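Local coordinates for ribonuclease VapC5 (Mycobacterium tuberculosis, PDB 3DBO), which is the probable toxin of a type II toxin-antitoxin pair with VapB5, a magnesium-dependent PIN-domain ribonuclease whose limited RNA cleavage is seen with the antitoxin complex, at residues B[57-60]-B[61-65]; B[74-77]-B[78-81]. One frame throughout, in Å; residues are numbered along the deposited sequence.

Within the PIN domain, the chain runs from strand 47-51 into helix 52-64, whose C-terminal half is contact 1, and after the short turn beyond Ala-65 it enters helix 68-79, whose last turns form contact 2 on the way to strand 86-87. Both contacts join adjacent segments, so neither closes a loop longer than a helical turn; they come in series, without nesting or crossing. The turn between them brings the centres of contact 1 and contact 2 to 10 Å apart. There Gly-61 O lies 3.0 Å from Arg-74 NH1, a probable hydrogen bond, and Val-62 CG2 packs against the backbone at Arg-74 and Leu-75. Together they tie the helical hairpin, on which the chain of another protein also packs.

Contact 1: B[57-60]-B[61-65]; sequences ELRV and GVLAA. With NA (sodium ion), chain F.
Arg-59 turns CG away from its own backbone N (chi1 -163°) and stays extended as far as NE, whereas Leu-63, one turn on, places CG beside its backbone N (chi1 -60°). These rotations set the two side chains at a slant to each other, with Arg-59 NH1 4.0 Å from Leu-63 CD1, a loose van der Waals touch of a guanidinium nitrogen on a methyl, on the exposed side of helix 52-64. Leu-63 CG also lies 3.5 Å from Arg-59 O, so the leucine branch leans over the carbonyl that its own N-H uses.

The evidence for regular helix is the run of i to i+4 bonds: Gly-61 N to Glu-57 O, Val-62 N to Leu-58 O, Leu-63 N to Arg-59 O and Ala-64 N to Val-60 O. Ala-64 N to Val-60 O is the shortest, 2.8 Å, yet bent at the hydrogen (138°), and Ala-64 CB lies 3.3 Å from Val-60 O. On the inner face Val-62 CG2 comes within 3.6 Å of Leu-58 O, and both side chains pack on Leu-78 of helix 68-79. At the other end, the carboxylate of Glu-57 bonds Thr-27 and Asn-114 and forms a salt bridge with Arg-112. The Glu-57 side chain lies about 5 Å from that of Asp-115, a predicted magnesium ligand.

Ala-65 is the first residue to leave helical geometry. Ala-65 O binds a sodium ion at 2.7 Å, Val-62 O binds the same ion at 2.8 Å, and Arg-71 belongs to the site as well. Ala-65 O also accepts a bond from the Arg-71 guanidinium. Carbonyls at a helix C terminus carry the negative end of the helix dipole, so the cation and this arginine probably offset the partial negative charge there.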
loop_
_atom_site.group_PDB
_atom_site.type_symbol
_atom_site.label_atom_id
_atom_site.label_comp_id
_atom_site.label_asym_id
_atom_site.label_seq_id
_atom_site.Cartn_x
_atom_site.Cartn_y
_atom_site.Cartn_z
ATOM N N GLU B 57 -6.127 -3.995 -5.233
ATOM C CA GLU B 57 -6.120 -2.749 -5.973
ATOM C C GLU B 57 -5.352 -2.842 -7.295
ATOM O O GLU B 57 -5.814 -2.332 -8.313
ATOM C CB GLU B 57 -5.616 -1.620 -5.077
ATOM C CG GLU B 57 -6.703 -1.250 -4.056
ATOM C CD GLU B 57 -6.341 -0.074 -3.162
ATOM O OE1 GLU B 57 -5.136 0.229 -3.009
ATOM O OE2 GLU B 57 -7.279 0.548 -2.596
ATOM N N LEU B 58 -4.215 -3.527 -7.267
ATOM C CA LEU B 58 -3.434 -3.784 -8.501
ATOM C C LEU B 58 -4.225 -4.674 -9.470
ATOM O O LEU B 58 -4.196 -4.463 -10.680
ATOM C CB LEU B 58 -2.067 -4.388 -8.165
ATOM C CG LEU B 58 -1.125 -3.479 -7.347
ATOM C CD1 LEU B 58 0.155 -4.237 -7.085
ATOM C CD2 LEU B 58 -0.881 -2.160 -8.099
ATOM N N ARG B 59 -4.977 -5.625 -8.921
ATOM C CA ARG B 59 -5.793 -6.507 -9.760
ATOM C C ARG B 59 -6.942 -5.749 -10.406
ATOM O O ARG B 59 -7.205 -5.908 -11.587
ATOM C CB ARG B 59 -6.266 -7.724 -8.971
ATOM C CG ARG B 59 -6.771 -8.874 -9.829
ATOM C CD ARG B 59 -7.188 -10.052 -8.949
ATOM N NE ARG B 59 -7.322 -11.261 -9.762
ATOM C CZ ARG B 59 -8.455 -11.656 -10.338
ATOM N NH1 ARG B 59 -9.586 -10.964 -10.165
ATOM N NH2 ARG B 59 -8.467 -12.756 -11.089
ATOM N N VAL B 60 -7.634 -4.903 -9.647
ATOM C CA VAL B 60 -8.677 -4.085 -10.246
ATOM C C VAL B 60 -8.084 -3.169 -11.328
ATOM O O VAL B 60 -8.707 -2.954 -12.385
ATOM C CB VAL B 60 -9.290 -3.105 -9.204
ATOM C CG1 VAL B 60 -10.118 -2.014 -9.910
ATOM C CG2 VAL B 60 -10.127 -3.839 -8.209
ATOM N N GLY B 61 -6.860 -2.679 -11.090
ATOM C CA GLY B 61 -6.126 -1.911 -12.121
ATOM C C GLY B 61 -6.028 -2.647 -13.459
ATOM O O GLY B 61 -6.271 -2.055 -14.529
ATOM N N VAL B 62 -5.655 -3.925 -13.404
ATOM C CA VAL B 62 -5.540 -4.759 -14.623
ATOM C C VAL B 62 -6.895 -4.848 -15.305
ATOM O O VAL B 62 -7.006 -4.652 -16.517
ATOM C CB VAL B 62 -4.978 -6.182 -14.312
ATOM C CG1 VAL B 62 -5.043 -7.093 -15.535
ATOM C CG2 VAL B 62 -3.535 -6.112 -13.773
ATOM N N LEU B 63 -7.938 -5.109 -14.513
ATOM C CA LEU B 63 -9.274 -5.309 -15.077
ATOM C C LEU B 63 -9.923 -4.029 -15.614
ATOM O O LEU B 63 -10.775 -4.083 -16.503
ATOM C CB LEU B 63 -10.159 -5.988 -14.032
ATOM C CG LEU B 63 -9.684 -7.371 -13.551
ATOM C CD1 LEU B 63 -10.677 -7.876 -12.526
ATOM C CD2 LEU B 63 -9.544 -8.355 -14.738
ATOM N N ALA B 64 -9.515 -2.884 -15.076
ATOM C CA ALA B 64 -10.063 -1.579 -15.489
ATOM C C ALA B 64 -9.340 -0.950 -16.679
ATOM O O ALA B 64 -9.860 -0.001 -17.288
ATOM C CB ALA B 64 -10.046 -0.611 -14.325
ATOM N N ALA B 65 -8.147 -1.445 -16.985
ATOM C CA ALA B 65 -7.291 -0.810 -18.004
ATOM C C ALA B 65 -8.042 -0.683 -19.321
ATOM O O ALA B 65 -8.685 -1.639 -19.770
ATOM C CB ALA B 65 -5.972 -1.594 -18.177
HETATM NA NA NA F . -8.499 -4.198 -18.828
#

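Contact 2: B[74-77]-B[78-81]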
loop_
_atom_site.group_PDB
_atom_site.type_symbol
_atom_site.label_atom_id
_atom_site.label_comp_id
_atom_site.label_asym_id
_atom_site.label_seq_id
_atom_site.Cartn_x
_atom_site.Cartn_y
_atom_site.Cartn_z
ATOM N N ARG B 74 0.060 -2.671 -16.301
ATOM C CA ARG B 74 -0.573 -2.919 -15.000
ATOM C C ARG B 74 -0.464 -4.391 -14.649
ATOM O O ARG B 74 -0.320 -4.755 -13.480
ATOM C CB ARG B 74 -2.020 -2.454 -15.017
ATOM C CG ARG B 74 -2.153 -0.913 -14.976
ATOM C CD ARG B 74 -3.579 -0.488 -14.899
ATOM N NE ARG B 74 -3.730 0.959 -15.049
ATOM C CZ ARG B 74 -4.892 1.596 -15.073
ATOM N NH1 ARG B 74 -6.025 0.919 -14.960
ATOM N NH2 ARG B 74 -4.918 2.919 -15.220
ATOM N N LEU B 75 -0.512 -5.238 -15.666
ATOM C CA LEU B 75 -0.341 -6.665 -15.448
ATOM C C LEU B 75 1.081 -6.971 -14.923
ATOM O O LEU B 75 1.240 -7.744 -13.973
ATOM C CB LEU B 75 -0.707 -7.470 -16.705
ATOM C CG LEU B 75 -0.673 -8.993 -16.500
ATOM C CD1 LEU B 75 -1.618 -9.472 -15.366
ATOM C CD2 LEU B 75 -0.973 -9.693 -17.821
ATOM N N ALA B 76 2.104 -6.353 -15.514
ATOM C CA ALA B 76 3.465 -6.396 -14.935
ATOM C C ALA B 76 3.522 -5.914 -13.460
ATOM O O ALA B 76 4.217 -6.492 -12.632
ATOM C CB ALA B 76 4.459 -5.572 -15.808
ATOM N N THR B 77 2.791 -4.851 -13.147
ATOM C CA THR B 77 2.761 -4.352 -11.753
ATOM C C THR B 77 2.173 -5.433 -10.824
ATOM O O THR B 77 2.724 -5.731 -9.754
ATOM C CB THR B 77 1.943 -3.045 -11.658
ATOM O OG1 THR B 77 2.335 -2.154 -12.716
ATOM C CG2 THR B 77 2.169 -2.367 -10.304
ATOM N N LEU B 78 1.049 -6.018 -11.233
ATOM C CA LEU B 78 0.415 -7.096 -10.460
ATOM C C LEU B 78 1.369 -8.274 -10.257
ATOM O O LEU B 78 1.480 -8.830 -9.149
ATOM C CB LEU B 78 -0.901 -7.568 -11.122
ATOM C CG LEU B 78 -1.626 -8.738 -10.434
ATOM C CD1 LEU B 78 -2.046 -8.352 -9.007
ATOM C CD2 LEU B 78 -2.824 -9.215 -11.245
ATOM N N GLU B 79 2.079 -8.644 -11.325
ATOM C CA GLU B 79 3.007 -9.750 -11.273
ATOM C C GLU B 79 4.184 -9.468 -10.342
ATOM O O GLU B 79 4.743 -10.403 -9.786
ATOM C CB GLU B 79 3.494 -10.121 -12.694
ATOM C CG GLU B 79 2.424 -10.894 -13.502
ATOM C CD GLU B 79 2.609 -10.805 -15.022
ATOM O OE1 GLU B 79 3.314 -9.878 -15.491
ATOM O OE2 GLU B 79 2.029 -11.651 -15.745
ATOM N N SER B 80 4.551 -8.198 -10.168
ATOM C CA SER B 80 5.705 -7.838 -9.314
ATOM C C SER B 80 5.515 -8.235 -7.844
ATOM O O SER B 80 6.489 -8.334 -7.098
ATOM C CB SER B 80 6.077 -6.347 -9.450
ATOM O OG SER B 80 5.239 -5.499 -8.680
ATOM N N VAL B 81 4.271 -8.475 -7.435
ATOM C CA VAL B 81 4.037 -8.941 -6.063
ATOM C C VAL B 81 3.907 -10.447 -5.911
ATOM O O VAL B 81 3.628 -10.925 -4.815
ATOM C CB VAL B 81 2.864 -8.219 -5.393
ATOM C CG1 VAL B 81 3.158 -6.746 -5.358
ATOM C CG2 VAL B 81 1.566 -8.466 -6.119
#
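Ser-80 and Thr-77 make the tight part of this contact: Ser-80 OG donates to Thr-77 O at 2.7 Å, in the carbonyl plane and on a lone pair. With chi1 at 80°, the hydroxyl sits between the serine's own N and carbonyl carbon and is thereby turned back toward the preceding turn. Ser-80 N adds weak bonds to Thr-77 O (3.1 Å) and to Ala-76 O (3.0 Å), so Thr-77 O is held by two donors. Straighter backbone bonds precede them, Leu-78 N to Arg-74 O (166°) and Glu-79 N to Leu-75 O. This is the C-terminal end of the second helix in the PIN-domain hairpin, where Leu-78 packs on Leu-55 of helix 52-64. Beyond the two segments, the Arg-74 guanidinium pairs with an acidic side chain of the chain of another protein, whose backbone also bonds Thr-77 OG1. On the solvent side the side chains meet loosely: exposed Leu-75 and Glu-79 approach at a slant, with Glu-79 OE2 3.9 Å from Leu-75 CG, while Leu-75 CD1 stands 4.3 Å from Leu-78 CD2. The Glu-79 chain does lie close to the backbone, with OE1 3.3 Å from Leu-75 O, but both are acceptors and no bond joins them.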